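Local coordinates for protein RNA-dependent RNA Polymerase (Bombyx mori cytoplasmic polyhedrosis virus, PDB 6TZ0) that synthesises RNA on an RNA template, transcribing the viral double-stranded genome into plus strands and copying plus strands into the complementary minus strands during genome replication, at residues R40-F45 / F175-F181; S155-Y160 / A216-G220; Y170-L174 / M231-L235. All coordinates share one frame. Numbering follows the deposited sequence.

From the N terminus, contact 1 starts on helix 37-44, whose C-terminal end closes a loop of 129 residues by meeting segment 175-181, which leads out of helix 166-175. Inside that loop begins contact 2: the end of helix 145-160 is met by the end of helix 206-218, 56 residues on. Contact 3 then pairs helix 166-175 with helix 224-237. Every two contacts cross along the chain, so none nests within another, and the N-terminal region is laced together. Contacts 1 and 2 touch where Phe43 packs on Asp157; contacts 1 and 3 touch where Phe45 packs on Val171 and Lys172. Contacts 2 and 3 stay about 8 Å apart at their nearest atoms.

Contact 1: R40-F45 / F175-F181; sequences RHDFLF and FHKGDEF
His41, Phe181 and Phe45 carry this contact. The segment 40-45 is the last turn of a helix, which Phe45 leaves at phi/psi -134/49, while 175-181 steps off another helix at His176 and runs on as irregular loop. The two segments approach with CA atoms 6.8 Å apart at His41-Glu180 and 6.6 Å at Phe45-His176. His41, chi1 t, turns its ring edge to the face of Phe181 (centroids 5.3 Å apart, planes at 72°), and its NE2 reaches 3.6 Å from Asp179 C. Together with Phe45 and His176 they form an aromatic cluster, packed beside the ATP site seen for this protein, not occupied in this chain: Arg40 adjoins the ATP-binding residues Arg37 and Arg147. Phe181, chi1 m, brings CE1 to 3.6 Å from Phe45 CE2 and 4.0 Å from Leu44 CD1; Trp146 stacks on the same ring. Phe45, also m, lays one ring face over His176 CA, sets CB 3.4 Å from His176 ND1 and places CZ 3.7 Å from Phe175 CB.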
loop_
_atom_site.group_PDB
_atom_site.type_symbol
_atom_site.label_atom_id
_atom_site.label_comp_id
_atom_site.label_asym_id
_atom_site.label_seq_id
_atom_site.Cartn_x
_atom_site.Cartn_y
_atom_site.Cartn_z
ATOM N N ARG A 40 23.429 -2.028 -35.697
ATOM C CA ARG A 40 22.312 -2.751 -35.096
ATOM C C ARG A 40 21.246 -3.091 -36.129
ATOM O O ARG A 40 20.684 -4.193 -36.103
ATOM C CB ARG A 40 21.717 -1.947 -33.943
ATOM C CG ARG A 40 22.641 -1.865 -32.752
ATOM C CD ARG A 40 21.927 -1.409 -31.500
ATOM N NE ARG A 40 21.467 -0.029 -31.557
ATOM C CZ ARG A 40 22.205 1.013 -31.196
ATOM N NH1 ARG A 40 23.441 0.832 -30.768
ATOM N NH2 ARG A 40 21.709 2.238 -31.269
ATOM N N HIS A 41 20.968 -2.169 -37.055
ATOM C CA HIS A 41 20.075 -2.486 -38.163
ATOM C C HIS A 41 20.688 -3.527 -39.089
ATOM O O HIS A 41 19.960 -4.341 -39.663
ATOM C CB HIS A 41 19.726 -1.220 -38.947
ATOM C CG HIS A 41 18.649 -1.421 -39.967
ATOM N ND1 HIS A 41 18.904 -1.900 -41.233
ATOM C CD2 HIS A 41 17.315 -1.208 -39.907
ATOM C CE1 HIS A 41 17.771 -1.984 -41.905
ATOM N NE2 HIS A 41 16.792 -1.566 -41.126
ATOM N N ASP A 42 22.015 -3.526 -39.233
ATOM C CA ASP A 42 22.680 -4.532 -40.055
ATOM C C ASP A 42 22.640 -5.906 -39.394
ATOM O O ASP A 42 22.461 -6.923 -40.072
ATOM C CB ASP A 42 24.124 -4.104 -40.307
ATOM C CG ASP A 42 24.782 -4.868 -41.438
ATOM O OD1 ASP A 42 24.108 -5.680 -42.103
ATOM O OD2 ASP A 42 25.992 -4.662 -41.657
ATOM N N PHE A 43 22.810 -5.952 -38.073
ATOM C CA PHE A 43 22.815 -7.216 -37.350
ATOM C C PHE A 43 21.421 -7.818 -37.273
ATOM O O PHE A 43 21.251 -9.028 -37.457
ATOM C CB PHE A 43 23.381 -6.999 -35.949
ATOM C CG PHE A 43 23.433 -8.238 -35.112
ATOM C CD1 PHE A 43 24.394 -9.204 -35.347
ATOM C CD2 PHE A 43 22.536 -8.430 -34.072
ATOM C CE1 PHE A 43 24.452 -10.343 -34.577
ATOM C CE2 PHE A 43 22.589 -9.570 -33.298
ATOM C CZ PHE A 43 23.547 -10.526 -33.552
ATOM N N LEU A 44 20.413 -6.995 -36.998
ATOM C CA LEU A 44 19.067 -7.525 -36.857
ATOM C C LEU A 44 18.413 -7.833 -38.193
ATOM O O LEU A 44 17.484 -8.643 -38.237
ATOM C CB LEU A 44 18.192 -6.548 -36.069
ATOM C CG LEU A 44 18.551 -6.344 -34.596
ATOM C CD1 LEU A 44 17.721 -5.236 -33.997
ATOM C CD2 LEU A 44 18.348 -7.623 -33.817
ATOM N N PHE A 45 18.874 -7.223 -39.281
ATOM C CA PHE A 45 18.211 -7.330 -40.576
ATOM C C PHE A 45 19.222 -7.603 -41.674
ATOM O O PHE A 45 19.250 -6.931 -42.706
ATOM C CB PHE A 45 17.422 -6.071 -40.893
ATOM C CG PHE A 45 16.457 -5.688 -39.823
ATOM C CD1 PHE A 45 15.358 -6.478 -39.551
ATOM C CD2 PHE A 45 16.636 -4.521 -39.103
ATOM C CE1 PHE A 45 14.471 -6.129 -38.564
ATOM C CE2 PHE A 45 15.747 -4.162 -38.116
ATOM C CZ PHE A 45 14.663 -4.965 -37.848
ATOM N N PHE A 175 9.675 -6.252 -38.269
ATOM C CA PHE A 175 10.336 -4.985 -38.007
ATOM C C PHE A 175 11.230 -4.481 -39.131
ATOM O O PHE A 175 11.844 -3.424 -38.972
ATOM C CB PHE A 175 11.172 -5.083 -36.722
ATOM C CG PHE A 175 10.399 -5.573 -35.542
ATOM C CD1 PHE A 175 9.472 -4.761 -34.918
ATOM C CD2 PHE A 175 10.614 -6.847 -35.043
ATOM C CE1 PHE A 175 8.753 -5.218 -33.832
ATOM C CE2 PHE A 175 9.903 -7.308 -33.957
ATOM C CZ PHE A 175 8.972 -6.491 -33.351
ATOM N N HIS A 176 11.337 -5.192 -40.252
ATOM C CA HIS A 176 12.167 -4.722 -41.362
ATOM C C HIS A 176 11.270 -3.972 -42.333
ATOM O O HIS A 176 10.627 -4.557 -43.205
ATOM C CB HIS A 176 12.893 -5.874 -42.038
ATOM C CG HIS A 176 13.842 -5.443 -43.109
ATOM N ND1 HIS A 176 15.005 -4.756 -42.839
ATOM C CD2 HIS A 176 13.816 -5.619 -44.450
ATOM C CE1 HIS A 176 15.648 -4.516 -43.967
ATOM N NE2 HIS A 176 14.947 -5.031 -44.960
ATOM N N LYS A 177 11.213 -2.653 -42.167
ATOM C CA LYS A 177 10.421 -1.766 -43.017
ATOM C C LYS A 177 11.379 -0.681 -43.502
ATOM O O LYS A 177 11.483 0.383 -42.887
ATOM C CB LYS A 177 9.229 -1.171 -42.265
ATOM C CG LYS A 177 7.926 -1.966 -42.318
ATOM C CD LYS A 177 7.975 -3.239 -41.492
ATOM C CE LYS A 177 6.746 -4.089 -41.705
ATOM N NZ LYS A 177 5.514 -3.368 -41.306
ATOM N N GLY A 178 12.078 -0.947 -44.598
ATOM C CA GLY A 178 12.996 0.025 -45.156
ATOM C C GLY A 178 14.433 -0.216 -44.741
ATOM O O GLY A 178 14.845 -1.335 -44.426
ATOM N N ASP A 179 15.210 0.866 -44.749
ATOM C CA ASP A 179 16.613 0.826 -44.356
ATOM C C ASP A 179 16.875 1.506 -43.021
ATOM O O ASP A 179 18.035 1.759 -42.684
ATOM C CB ASP A 179 17.491 1.451 -45.442
ATOM C CG ASP A 179 17.668 0.541 -46.642
ATOM O OD1 ASP A 179 17.650 -0.693 -46.456
ATOM O OD2 ASP A 179 17.826 1.050 -47.769
ATOM N N GLU A 180 15.832 1.812 -42.258
ATOM C CA GLU A 180 15.961 2.241 -40.874
ATOM C C GLU A 180 14.941 1.488 -40.032
ATOM O O GLU A 180 14.105 0.741 -40.549
ATOM C CB GLU A 180 15.776 3.754 -40.723
ATOM C CG GLU A 180 16.907 4.583 -41.293
ATOM C CD GLU A 180 16.717 6.060 -41.041
ATOM O OE1 GLU A 180 15.645 6.437 -40.527
ATOM O OE2 GLU A 180 17.640 6.841 -41.353
ATOM N N PHE A 181 15.020 1.679 -38.720
ATOM C CA PHE A 181 14.039 1.083 -37.833
ATOM C C PHE A 181 12.696 1.792 -38.007
ATOM O O PHE A 181 12.658 2.987 -38.305
ATOM C CB PHE A 181 14.503 1.174 -36.381
ATOM C CG PHE A 181 15.738 0.371 -36.079
ATOM C CD1 PHE A 181 15.685 -1.009 -36.003
ATOM C CD2 PHE A 181 16.939 1.004 -35.815
ATOM C CE1 PHE A 181 16.816 -1.748 -35.706
ATOM C CE2 PHE A 181 18.071 0.272 -35.515
ATOM C CZ PHE A 181 18.008 -1.105 -35.460
#

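Contact 2: S155-Y160 / A216-G220; sequences SLDVWY and AIMSG
Two helices meet here near their C-terminal ends. The segment 155-160 is helical throughout, whereas 216-220 leaves its helix in a Schellman motif: Gly220 has positive phi (83/7) with two bonds back into the last turn, one of them Gly220 N to Ile217 O at 3.1 Å. The CA atoms come nearest at Leu156-Met218, 7.1 Å. Ser155, chi1 p, starts the interface with OG 3.8 Å from Met218 SD; the hydroxyl's main polar partner is Val152 O in its own helix. Leu156 (chi1 m, chi2 t) brings CD2 across to touch both Met218 CE at 3.7 Å and Ile217 CG2 at 3.8 Å. Trp159, chi1 t, lies one turn beyond Ser155 and presents CB to Met218 CE at 3.6 Å. Met218 SD stands 5.3 Å from the centroid of the Trp159 five-membered ring, an oblique Met-aromatic contact. Tyr160, chi1 m, finishes the surface, with CE2 4.0 Å from Met218 CE and OH 3.9 Å from Ile217 CG2. The result is a single knob-into-hole: Met218, chi1 and chi2 both m, is the knob, and Ser155, Leu156, Trp159 and Tyr160 line the hole. Around this apolar pairing, helix 774-786 packs on Ser155, Val158 and Trp159, helix 11-15 touches Val158, and His224 at the start of helix 224-237 meets Tyr160 edge-to-face.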
loop_
_atom_site.group_PDB
_atom_site.type_symbol
_atom_site.label_atom_id
_atom_site.label_comp_id
_atom_site.label_asym_id
_atom_site.label_seq_id
_atom_site.Cartn_x
_atom_site.Cartn_y
_atom_site.Cartn_z
ATOM N N SER A 155 22.771 -13.360 -27.904
ATOM C CA SER A 155 22.889 -14.511 -27.015
ATOM C C SER A 155 22.425 -15.791 -27.695
ATOM O O SER A 155 23.083 -16.835 -27.575
ATOM C CB SER A 155 22.088 -14.267 -25.742
ATOM O OG SER A 155 20.710 -14.237 -26.042
ATOM N N LEU A 156 21.310 -15.723 -28.434
ATOM C CA LEU A 156 20.823 -16.896 -29.160
ATOM C C LEU A 156 21.795 -17.336 -30.250
ATOM O O LEU A 156 21.987 -18.541 -30.466
ATOM C CB LEU A 156 19.453 -16.598 -29.756
ATOM C CG LEU A 156 18.222 -16.527 -28.866
ATOM C CD1 LEU A 156 17.149 -15.767 -29.572
ATOM C CD2 LEU A 156 17.729 -17.926 -28.628
ATOM N N ASP A 157 22.433 -16.375 -30.929
ATOM C CA ASP A 157 23.387 -16.711 -31.985
ATOM C C ASP A 157 24.628 -17.383 -31.424
ATOM O O ASP A 157 25.124 -18.359 -31.994
ATOM C CB ASP A 157 23.797 -15.463 -32.765
ATOM C CG ASP A 157 22.693 -14.927 -33.630
ATOM O OD1 ASP A 157 21.792 -15.702 -33.997
ATOM O OD2 ASP A 157 22.748 -13.731 -33.971
ATOM N N VAL A 158 25.153 -16.869 -30.310
ATOM C CA VAL A 158 26.373 -17.448 -29.753
ATOM C C VAL A 158 26.084 -18.805 -29.114
ATOM O O VAL A 158 26.910 -19.724 -29.188
ATOM C CB VAL A 158 27.026 -16.451 -28.778
ATOM C CG1 VAL A 158 28.219 -17.045 -28.058
ATOM C CG2 VAL A 158 27.475 -15.248 -29.553
ATOM N N TRP A 159 24.889 -18.982 -28.542
ATOM C CA TRP A 159 24.563 -20.282 -27.962
ATOM C C TRP A 159 24.362 -21.341 -29.040
ATOM O O TRP A 159 24.954 -22.423 -28.969
ATOM C CB TRP A 159 23.317 -20.190 -27.089
ATOM C CG TRP A 159 23.029 -21.460 -26.328
ATOM C CD1 TRP A 159 22.251 -22.500 -26.737
ATOM C CD2 TRP A 159 23.478 -21.794 -25.010
ATOM N NE1 TRP A 159 22.218 -23.474 -25.778
ATOM C CE2 TRP A 159 22.959 -23.063 -24.703
ATOM C CE3 TRP A 159 24.280 -21.150 -24.065
ATOM C CZ2 TRP A 159 23.213 -23.698 -23.495
ATOM C CZ3 TRP A 159 24.529 -21.781 -22.870
ATOM C CH2 TRP A 159 23.997 -23.040 -22.594
ATOM N N TYR A 160 23.536 -21.060 -30.046
ATOM C CA TYR A 160 23.210 -22.092 -31.022
ATOM C C TYR A 160 24.151 -22.140 -32.216
ATOM O O TYR A 160 23.958 -22.993 -33.088
ATOM C CB TYR A 160 21.769 -21.920 -31.496
ATOM C CG TYR A 160 20.781 -22.357 -30.452
ATOM C CD1 TYR A 160 20.411 -23.687 -30.345
ATOM C CD2 TYR A 160 20.265 -21.454 -29.538
ATOM C CE1 TYR A 160 19.524 -24.100 -29.384
ATOM C CE2 TYR A 160 19.378 -21.860 -28.568
ATOM C CZ TYR A 160 19.015 -23.185 -28.497
ATOM O OH TYR A 160 18.130 -23.594 -27.535
ATOM N N ALA A 216 12.846 -17.050 -22.884
ATOM C CA ALA A 216 12.290 -18.369 -22.603
ATOM C C ALA A 216 13.031 -19.475 -23.343
ATOM O O ALA A 216 13.144 -20.589 -22.823
ATOM C CB ALA A 216 10.810 -18.397 -22.963
ATOM N N ILE A 217 13.524 -19.197 -24.552
ATOM C CA ILE A 217 14.352 -20.180 -25.252
ATOM C C ILE A 217 15.696 -20.346 -24.550
ATOM O O ILE A 217 16.179 -21.470 -24.369
ATOM C CB ILE A 217 14.535 -19.786 -26.725
ATOM C CG1 ILE A 217 13.207 -19.784 -27.458
ATOM C CG2 ILE A 217 15.444 -20.760 -27.437
ATOM C CD1 ILE A 217 13.321 -19.144 -28.800
ATOM N N MET A 218 16.309 -19.233 -24.128
ATOM C CA MET A 218 17.562 -19.289 -23.370
ATOM C C MET A 218 17.399 -20.004 -22.034
ATOM O O MET A 218 18.357 -20.586 -21.518
ATOM C CB MET A 218 18.087 -17.872 -23.144
ATOM C CG MET A 218 18.733 -17.208 -24.350
ATOM S SD MET A 218 20.406 -17.796 -24.663
ATOM C CE MET A 218 20.110 -18.951 -25.978
ATOM N N SER A 219 16.195 -19.979 -21.475
ATOM C CA SER A 219 15.875 -20.645 -20.226
ATOM C C SER A 219 15.744 -22.156 -20.360
ATOM O O SER A 219 15.789 -22.855 -19.347
ATOM C CB SER A 219 14.571 -20.067 -19.692
ATOM O OG SER A 219 14.742 -18.708 -19.339
ATOM N N GLY A 220 15.570 -22.675 -21.567
ATOM C CA GLY A 220 15.251 -24.073 -21.727
ATOM C C GLY A 220 13.788 -24.403 -21.568
ATOM O O GLY A 220 13.433 -25.584 -21.544
#

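Contact 3: Y170-L174 / M231-L235; sequences YVKLL and MNHFL
This is helix-helix packing at long range, between two members of the N-terminal helical region that run roughly the same way: the segment axes make 27° and come no closer than 13.2 Å, so long side chains must bridge the gap. The CA atoms are nearest at Tyr170-Met231, 8.1 Å, and the spacing widens to 10.4 Å at Leu174-Leu235. Tyr170 is the main projection from its helix. With chi1 at -85°, its ring enters the hollow between Met231 and Leu235, with Asn232 at the far end. Met231 CB sits over the ring face as a CH-pi contact, 3.7 Å from the Tyr170 centroid and 3.6 Å from CZ of that ring, while Leu235 CD1 meets the ring edge 4.1 Å from Tyr170 CE1. Met231 curls with all three chi angles m; its SD lies 5.4 Å from the Tyr170 centroid in an oblique Met-aromatic contact. One turn on, Leu174 (m, t) reaches toward the ends of Met231 and Leu235 more loosely, CD1 being 4.4 Å from Met231 CE and CD2 4.3 Å from Leu235 CD2. Helix 206-218 helps to fill the core here, with Cys210 and Val213 touching Met231 and Phe206 touching Leu235. Asn232 OD1 also accepts from Thr70 N, and its ND2 donates to Thr68 O. At the tip of the tyrosine, Tyr170 OH donates a short 2.5 Å hydrogen bond to Asn232 OD1.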
loop_
_atom_site.group_PDB
_atom_site.type_symbol
_atom_site.label_atom_id
_atom_site.label_comp_id
_atom_site.label_asym_id
_atom_site.label_seq_id
_atom_site.Cartn_x
_atom_site.Cartn_y
_atom_site.Cartn_z
ATOM N N TYR A 170 10.793 -14.031 -37.500
ATOM C CA TYR A 170 9.785 -13.174 -36.871
ATOM C C TYR A 170 10.249 -11.725 -36.759
ATOM O O TYR A 170 9.476 -10.805 -37.054
ATOM C CB TYR A 170 9.385 -13.713 -35.497
ATOM C CG TYR A 170 8.310 -14.770 -35.551
ATOM C CD1 TYR A 170 6.982 -14.413 -35.748
ATOM C CD2 TYR A 170 8.609 -16.113 -35.388
ATOM C CE1 TYR A 170 5.990 -15.362 -35.799
ATOM C CE2 TYR A 170 7.621 -17.072 -35.437
ATOM C CZ TYR A 170 6.314 -16.688 -35.640
ATOM O OH TYR A 170 5.323 -17.634 -35.690
ATOM N N VAL A 171 11.507 -11.503 -36.353
ATOM C CA VAL A 171 12.050 -10.146 -36.248
ATOM C C VAL A 171 12.083 -9.467 -37.615
ATOM O O VAL A 171 11.706 -8.296 -37.750
ATOM C CB VAL A 171 13.442 -10.175 -35.582
ATOM C CG1 VAL A 171 14.150 -8.841 -35.707
ATOM C CG2 VAL A 171 13.313 -10.500 -34.111
ATOM N N LYS A 172 12.458 -10.211 -38.659
ATOM C CA LYS A 172 12.533 -9.616 -39.991
ATOM C C LYS A 172 11.145 -9.366 -40.576
ATOM O O LYS A 172 10.917 -8.334 -41.213
ATOM C CB LYS A 172 13.361 -10.502 -40.916
ATOM C CG LYS A 172 13.661 -9.861 -42.258
ATOM C CD LYS A 172 14.411 -10.794 -43.182
ATOM C CE LYS A 172 15.857 -10.935 -42.770
ATOM N NZ LYS A 172 16.625 -11.735 -43.763
ATOM N N LEU A 173 10.197 -10.279 -40.365
ATOM C CA LEU A 173 8.861 -10.068 -40.899
ATOM C C LEU A 173 8.065 -9.033 -40.120
ATOM O O LEU A 173 7.087 -8.506 -40.655
ATOM C CB LEU A 173 8.085 -11.377 -40.930
ATOM C CG LEU A 173 8.450 -12.428 -41.965
ATOM C CD1 LEU A 173 7.655 -13.689 -41.702
ATOM C CD2 LEU A 173 8.172 -11.896 -43.353
ATOM N N LEU A 174 8.440 -8.732 -38.881
ATOM C CA LEU A 174 7.700 -7.726 -38.130
ATOM C C LEU A 174 8.352 -6.352 -38.125
ATOM O O LEU A 174 7.640 -5.353 -37.994
ATOM C CB LEU A 174 7.493 -8.183 -36.680
ATOM C CG LEU A 174 6.540 -9.354 -36.430
ATOM C CD1 LEU A 174 6.608 -9.799 -34.986
ATOM C CD2 LEU A 174 5.119 -8.981 -36.801
ATOM N N MET A 231 4.690 -17.255 -30.562
ATOM C CA MET A 231 4.588 -16.016 -31.334
ATOM C C MET A 231 3.325 -15.975 -32.188
ATOM O O MET A 231 2.726 -14.902 -32.359
ATOM C CB MET A 231 5.828 -15.831 -32.202
ATOM C CG MET A 231 7.088 -15.520 -31.427
ATOM S SD MET A 231 6.930 -14.020 -30.447
ATOM C CE MET A 231 6.778 -12.778 -31.719
ATOM N N ASN A 232 2.894 -17.127 -32.716
ATOM C CA ASN A 232 1.635 -17.171 -33.455
ATOM C C ASN A 232 0.456 -16.858 -32.546
ATOM O O ASN A 232 -0.469 -16.141 -32.948
ATOM C CB ASN A 232 1.429 -18.539 -34.102
ATOM C CG ASN A 232 2.416 -18.827 -35.200
ATOM O OD1 ASN A 232 2.850 -17.930 -35.911
ATOM N ND2 ASN A 232 2.740 -20.096 -35.377
ATOM N N HIS A 233 0.487 -17.358 -31.305
ATOM C CA HIS A 233 -0.594 -17.057 -30.372
ATOM C C HIS A 233 -0.591 -15.588 -29.952
ATOM O O HIS A 233 -1.659 -14.989 -29.783
ATOM C CB HIS A 233 -0.508 -17.977 -29.155
ATOM C CG HIS A 233 -1.596 -17.755 -28.150
ATOM N ND1 HIS A 233 -2.924 -18.005 -28.426
ATOM C CD2 HIS A 233 -1.552 -17.341 -26.862
ATOM C CE1 HIS A 233 -3.652 -17.728 -27.361
ATOM N NE2 HIS A 233 -2.842 -17.329 -26.396
ATOM N N PHE A 234 0.590 -14.984 -29.791
ATOM C CA PHE A 234 0.618 -13.572 -29.409
ATOM C C PHE A 234 0.117 -12.677 -30.537
ATOM O O PHE A 234 -0.614 -11.711 -30.288
ATOM C CB PHE A 234 2.016 -13.124 -28.977
ATOM C CG PHE A 234 2.470 -13.687 -27.659
ATOM C CD1 PHE A 234 1.743 -13.452 -26.506
ATOM C CD2 PHE A 234 3.691 -14.323 -27.546
ATOM C CE1 PHE A 234 2.172 -13.941 -25.287
ATOM C CE2 PHE A 234 4.129 -14.809 -26.328
ATOM C CZ PHE A 234 3.370 -14.612 -25.199
ATOM N N LEU A 235 0.465 -12.996 -31.789
ATOM C CA LEU A 235 -0.069 -12.220 -32.907
ATOM C C LEU A 235 -1.568 -12.446 -33.098
ATOM O O LEU A 235 -2.292 -11.514 -33.484
ATOM C CB LEU A 235 0.709 -12.554 -34.174
ATOM C CG LEU A 235 2.168 -12.108 -34.075
ATOM C CD1 LEU A 235 2.977 -12.618 -35.237
ATOM C CD2 LEU A 235 2.263 -10.599 -33.974
#